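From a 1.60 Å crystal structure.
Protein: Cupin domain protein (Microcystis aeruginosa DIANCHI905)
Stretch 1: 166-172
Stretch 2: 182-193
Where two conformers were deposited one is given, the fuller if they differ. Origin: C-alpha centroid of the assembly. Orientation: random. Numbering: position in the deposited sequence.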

ATOM      1  N   LEU A 166      -4.874   0.528  16.124  1.00 24.99           N
ATOM      2  CA  LEU A 166      -4.423  -0.861  16.229  1.00 26.01           C
ATOM      3  C   LEU A 166      -3.063  -0.942  16.929  1.00 23.28           C
ATOM      4  O   LEU A 166      -2.137  -0.213  16.572  1.00 26.02           O
ATOM      5  CB  LEU A 166      -4.334  -1.461  14.825  1.00 25.35           C
ATOM      6  CG  LEU A 166      -4.021  -2.948  14.682  1.00 27.26           C
ATOM      7  CD1 LEU A 166      -5.136  -3.803  15.268  1.00 30.59           C
ATOM      8  CD2 LEU A 166      -3.784  -3.310  13.222  1.00 25.60           C
ATOM      9  N   GLU A 167      -2.943  -1.831  17.913  1.00 26.04           N
ATOM     10  CA  GLU A 167      -1.668  -2.088  18.589  1.00 24.38           C
ATOM     11  C   GLU A 167      -0.865  -3.074  17.732  1.00 23.24           C
ATOM     12  O   GLU A 167      -1.368  -4.142  17.383  1.00 26.57           O
ATOM     13  CB  GLU A 167      -1.890  -2.668  19.994  1.00 29.53           C
ATOM     14  CG  GLU A 167      -2.828  -1.872  20.896  1.00 35.01           C
ATOM     15  CD  GLU A 167      -2.902  -2.394  22.329  1.00 40.43           C
ATOM     16  OE1 GLU A 167      -2.075  -3.248  22.726  0.50 36.22           O
ATOM     17  OE2 GLU A 167      -3.802  -1.938  23.069  1.00 47.06           O
ATOM     18  N   ILE A 168       0.362  -2.705  17.383  1.00 23.99           N
ATOM     19  CA  ILE A 168       1.252  -3.560  16.582  1.00 23.93           C
ATOM     20  C   ILE A 168       2.567  -3.741  17.334  1.00 23.72           C
ATOM     21  O   ILE A 168       3.111  -2.774  17.841  1.00 24.51           O
ATOM     22  CB  ILE A 168       1.538  -2.918  15.203  1.00 24.95           C
ATOM     23  CG1 ILE A 168       0.249  -2.843  14.366  1.00 27.36           C
ATOM     24  CG2 ILE A 168       2.613  -3.698  14.438  1.00 25.09           C
ATOM     25  CD1 ILE A 168      -0.236  -4.187  13.852  1.00 28.40           C
ATOM     26  N   PHE A 169       3.050  -4.983  17.412  1.00 24.76           N
ATOM     27  CA  PHE A 169       4.351  -5.316  18.001  1.00 25.13           C
ATOM     28  C   PHE A 169       5.220  -5.913  16.910  1.00 23.54           C
ATOM     29  O   PHE A 169       4.776  -6.796  16.192  1.00 24.66           O
ATOM     30  CB  PHE A 169       4.204  -6.332  19.148  1.00 28.96           C
ATOM     31  CG  PHE A 169       5.520  -6.911  19.644  1.00 35.47           C
ATOM     32  CD1 PHE A 169       6.080  -8.041  19.047  1.00 36.31           C
ATOM     33  CD2 PHE A 169       6.186  -6.336  20.725  1.00 38.84           C
ATOM     34  CE1 PHE A 169       7.278  -8.573  19.504  1.00 37.57           C
ATOM     35  CE2 PHE A 169       7.380  -6.863  21.191  1.00 42.09           C
ATOM     36  CZ  PHE A 169       7.928  -7.986  20.582  1.00 44.09           C
ATOM     37  N   ILE A 170       6.441  -5.406  16.779  1.00 23.84           N
ATOM     38  CA  ILE A 170       7.412  -5.966  15.848  0.50 23.89           C
ATOM     39  C   ILE A 170       8.747  -6.183  16.550  1.00 25.75           C
ATOM     40  O   ILE A 170       9.399  -5.225  16.987  1.00 28.09           O
ATOM     41  CB  ILE A 170       7.600  -5.074  14.609  0.50 21.05           C
ATOM     42  CG1 ILE A 170       6.294  -5.016  13.819  0.50 21.79           C
ATOM     43  CG2 ILE A 170       8.714  -5.610  13.720  0.50 23.40           C
ATOM     44  CD1 ILE A 170       6.305  -3.986  12.723  0.50 20.13           C
ATOM     45  N   GLU A 171       9.116  -7.462  16.661  1.00 27.91           N
ATOM     46  CA  GLU A 171      10.382  -7.976  17.226  1.00 31.68           C
ATOM     47  C   GLU A 171      10.609  -7.678  18.692  1.00 34.10           C
ATOM     48  O   GLU A 171      10.761  -8.598  19.512  1.00 42.02           O
ATOM     49  CB  GLU A 171      11.610  -7.502  16.420  1.00 36.62           C
ATOM     50  CG  GLU A 171      12.903  -8.289  16.666  1.00 52.21           C
ATOM     51  CD  GLU A 171      12.936  -9.654  15.983  1.00 71.63           C
ATOM     52  OE1 GLU A 171      11.901 -10.360  15.955  1.00 44.78           O
ATOM     53  OE2 GLU A 171      14.000 -10.037  15.484  1.00101.26           O
ATOM     54  N   ASN A 172      10.687  -6.391  18.998  1.00 31.08           N
ATOM     55  CA  ASN A 172      11.072  -5.911  20.307  1.00 31.16           C
ATOM     56  C   ASN A 172      10.584  -4.467  20.527  1.00 31.20           C
ATOM     57  O   ASN A 172      11.113  -3.756  21.382  1.00 41.06           O
ATOM     58  CB  ASN A 172      12.605  -6.001  20.419  0.50 25.74           C
ATOM     59  CG  ASN A 172      13.314  -5.488  19.161  0.50 21.76           C
ATOM     60  OD1 ASN A 172      12.834  -4.576  18.506  0.50 19.82           O
ATOM     61  ND2 ASN A 172      14.444  -6.101  18.807  0.50 23.99           N
ATOM     62  N   ILE A 182       2.605   3.877   9.203  1.00 20.26           N
ATOM     63  CA  ILE A 182       2.758   2.495   8.727  1.00 18.48           C
ATOM     64  C   ILE A 182       3.629   1.674   9.670  1.00 20.46           C
ATOM     65  O   ILE A 182       4.351   2.213  10.516  1.00 21.25           O
ATOM     66  CB  ILE A 182       3.359   2.405   7.294  1.00 19.68           C
ATOM     67  CG1 ILE A 182       4.871   2.715   7.282  1.00 18.93           C
ATOM     68  CG2 ILE A 182       2.612   3.311   6.326  1.00 18.93           C
ATOM     69  CD1 ILE A 182       5.484   2.648   5.898  1.00 20.65           C
ATOM     70  N   TYR A 183       3.550   0.355   9.522  1.00 19.47           N
ATOM     71  CA  TYR A 183       4.564  -0.511  10.097  1.00 19.72           C
ATOM     72  C   TYR A 183       5.342  -1.164   8.964  1.00 16.97           C
ATOM     73  O   TYR A 183       4.818  -1.365   7.858  1.00 19.77           O
ATOM     74  CB  TYR A 183       3.978  -1.558  11.065  1.00 21.74           C
ATOM     75  CG  TYR A 183       3.131  -2.624  10.412  1.00 21.85           C
ATOM     76  CD1 TYR A 183       3.712  -3.741   9.818  1.00 21.70           C
ATOM     77  CD2 TYR A 183       1.752  -2.508  10.368  1.00 21.55           C
ATOM     78  CE1 TYR A 183       2.931  -4.715   9.198  1.00 22.97           C
ATOM     79  CE2 TYR A 183       0.961  -3.479   9.770  1.00 22.65           C
ATOM     80  CZ  TYR A 183       1.550  -4.578   9.181  1.00 23.22           C
ATOM     81  OH  TYR A 183       0.749  -5.526   8.581  1.00 28.20           O
ATOM     82  N   TYR A 184       6.585  -1.502   9.267  1.00 20.14           N
ATOM     83  CA  TYR A 184       7.445  -2.235   8.357  1.00 21.62           C
ATOM     84  C   TYR A 184       8.063  -3.402   9.115  1.00 22.46           C
ATOM     85  O   TYR A 184       8.760  -3.199  10.107  1.00 22.37           O
ATOM     86  CB  TYR A 184       8.538  -1.321   7.805  1.00 23.82           C
ATOM     87  CG  TYR A 184       9.628  -2.071   7.076  1.00 24.45           C
ATOM     88  CD1 TYR A 184       9.317  -2.947   6.045  1.00 27.37           C
ATOM     89  CD2 TYR A 184      10.973  -1.907   7.422  1.00 26.32           C
ATOM     90  CE1 TYR A 184      10.312  -3.641   5.369  1.00 26.98           C
ATOM     91  CE2 TYR A 184      11.971  -2.594   6.747  1.00 27.20           C
ATOM     92  CZ  TYR A 184      11.632  -3.463   5.724  1.00 27.97           C
ATOM     93  OH  TYR A 184      12.611  -4.166   5.048  1.00 32.67           O
ATOM     94  N   ALA A 185       7.794  -4.614   8.642  1.00 23.44           N
ATOM     95  CA  ALA A 185       8.334  -5.831   9.253  1.00 23.84           C
ATOM     96  C   ALA A 185       9.274  -6.498   8.264  1.00 22.56           C
ATOM     97  O   ALA A 185       8.817  -7.110   7.301  1.00 25.40           O
ATOM     98  CB  ALA A 185       7.210  -6.784   9.638  1.00 23.72           C
ATOM     99  N   PRO A 186      10.594  -6.370   8.484  1.00 26.40           N
ATOM    100  CA  PRO A 186      11.544  -7.057   7.621  1.00 29.03           C
ATOM    101  C   PRO A 186      11.361  -8.561   7.672  1.00 28.27           C
ATOM    102  O   PRO A 186      10.682  -9.081   8.569  1.00 27.31           O
ATOM    103  CB  PRO A 186      12.910  -6.685   8.216  1.00 32.31           C
ATOM    104  CG  PRO A 186      12.674  -5.458   9.000  1.00 30.30           C
ATOM    105  CD  PRO A 186      11.266  -5.541   9.498  1.00 27.33           C
ATOM    106  N   SER A 187      11.978  -9.253   6.722  1.00 30.43           N
ATOM    107  CA  SER A 187      11.957 -10.712   6.710  1.00 30.12           C
ATOM    108  C   SER A 187      12.356 -11.275   8.071  1.00 32.24           C
ATOM    109  O   SER A 187      13.323 -10.819   8.689  1.00 33.17           O
ATOM    110  CB  SER A 187      12.887 -11.260   5.628  1.00 37.91           C
ATOM    111  OG  SER A 187      12.309 -11.086   4.346  1.00 45.74           O
ATOM    112  N   LYS A 188      11.559 -12.231   8.541  1.00 33.87           N
ATOM    113  CA  LYS A 188      11.867 -13.050   9.727  1.00 34.61           C
ATOM    114  C   LYS A 188      11.634 -12.398  11.095  1.00 32.42           C
ATOM    115  O   LYS A 188      11.836 -13.049  12.112  1.00 41.48           O
ATOM    116  CB  LYS A 188      13.293 -13.639   9.654  0.50 27.32           C
ATOM    117  CG  LYS A 188      13.486 -14.631   8.521  0.50 25.98           C
ATOM    118  CD  LYS A 188      14.930 -15.092   8.431  0.50 26.69           C
ATOM    119  CE  LYS A 188      15.045 -16.502   7.873  0.50 26.90           C
ATOM    120  NZ  LYS A 188      13.945 -16.853   6.933  0.50 28.17           N
ATOM    121  N   VAL A 189      11.184 -11.142  11.137  1.00 29.70           N
ATOM    122  CA  VAL A 189      10.876 -10.475  12.396  0.50 27.35           C
ATOM    123  C   VAL A 189       9.545 -11.019  12.951  1.00 27.18           C
ATOM    124  O   VAL A 189       8.655 -11.371  12.186  1.00 29.37           O
ATOM    125  CB  VAL A 189      10.825  -8.945  12.174  0.50 28.71           C
ATOM    126  CG1 VAL A 189      10.256  -8.211  13.372  0.50 29.16           C
ATOM    127  CG2 VAL A 189      12.219  -8.424  11.851  0.50 33.22           C
ATOM    128  N   LEU A 190       9.422 -11.084  14.269  1.00 26.29           N
ATOM    129  CA  LEU A 190       8.175 -11.506  14.910  1.00 26.33           C
ATOM    130  C   LEU A 190       7.219 -10.325  14.928  1.00 27.72           C
ATOM    131  O   LEU A 190       7.574  -9.249  15.401  1.00 29.25           O
ATOM    132  CB  LEU A 190       8.435 -11.963  16.348  1.00 29.48           C
ATOM    133  CG  LEU A 190       7.229 -12.407  17.194  1.00 34.39           C
ATOM    134  CD1 LEU A 190       6.495 -13.551  16.510  1.00 36.06           C
ATOM    135  CD2 LEU A 190       7.677 -12.804  18.594  1.00 37.35           C
ATOM    136  N   LYS A 191       6.008 -10.524  14.427  1.00 21.52           N
ATOM    137  CA  LYS A 191       4.980  -9.498  14.508  1.00 26.09           C
ATOM    138  C   LYS A 191       3.701 -10.053  15.096  1.00 24.26           C
ATOM    139  O   LYS A 191       3.359 -11.218  14.908  1.00 25.65           O
ATOM    140  CB  LYS A 191       4.721  -8.851  13.146  1.00 34.47           C
ATOM    141  CG  LYS A 191       4.384  -9.812  12.034  1.00 40.81           C
ATOM    142  CD  LYS A 191       4.535  -9.157  10.665  1.00 44.34           C
ATOM    143  CE  LYS A 191       5.217 -10.105   9.697  1.00 50.50           C
ATOM    144  NZ  LYS A 191       4.527 -11.419   9.571  1.00 47.34           N
ATOM    145  N   LYS A 192       3.023  -9.198  15.844  1.00 23.66           N
ATOM    146  CA  LYS A 192       1.714  -9.510  16.378  1.00 24.24           C
ATOM    147  C   LYS A 192       0.955  -8.216  16.524  1.00 25.36           C
ATOM    148  O   LYS A 192       1.517  -7.136  16.364  1.00 24.81           O
ATOM    149  CB  LYS A 192       1.814 -10.274  17.698  1.00 30.20           C
ATOM    150  CG  LYS A 192       2.666  -9.634  18.772  1.00 35.30           C
ATOM    151  CD  LYS A 192       2.797 -10.540  19.991  1.00 41.91           C
ATOM    152  CE  LYS A 192       3.661  -9.900  21.067  1.00 45.72           C
ATOM    153  N   GLY A 193      -0.336  -8.322  16.781  1.00 25.54           N
ATOM    154  CA  GLY A 193      -1.172  -7.140  16.835  1.00 26.62           C
ATOM    155  C   GLY A 193      -2.431  -7.386  17.619  1.00 24.90           C
ATOM    156  O   GLY A 193      -2.791  -8.527  17.901  1.00 27.04           O
TER

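Strand 166-170 runs antiparallel to the strand that includes Lys-191 to Gly-193, with 166° between their directions, and three residues, Ile-170, Phe-169 and Lys-192, account for much of the 623 Å² buried between the stretches.

Phe-169 and Lys-192 form a hydrogen-bonded antiparallel pair. Phe-169 N donates to Lys-192 O at 2.8 Å and 178°, and Lys-192 N returns a bond to Phe-169 O at 3.0 Å and 161°. As a pair in register, their side chains emerge on the same face of the sheet, where Lys-192 CE lies 4.0 Å from the centroid of the Phe-169 ring and 27° off its normal. That places the methylene over the ring face, a CH-pi contact; NZ is not modelled, so the evidence stops at CE.

Ile-170, paired with Lys-191 without hydrogen bonds, turns to the other face. Its CD1 reaches Tyr-183 CB at 3.7 Å, linking the strand pair to the strand that runs through Tyr-184, while its CG2 sits 3.0 Å from Val-189 CG1. This last distance is short for two methyls, but both residues were deposited with two conformers, and one of each is given.

Beyond Ile-170, Glu-171 grips Leu-190 twice: Glu-171 N donates to Leu-190 O (2.7 Å, 166°), and Leu-190 N donates to the carboxylate atom Glu-171 OE1 (3.1 Å, 177°). The side chain thus supplies the acceptor for the second bond.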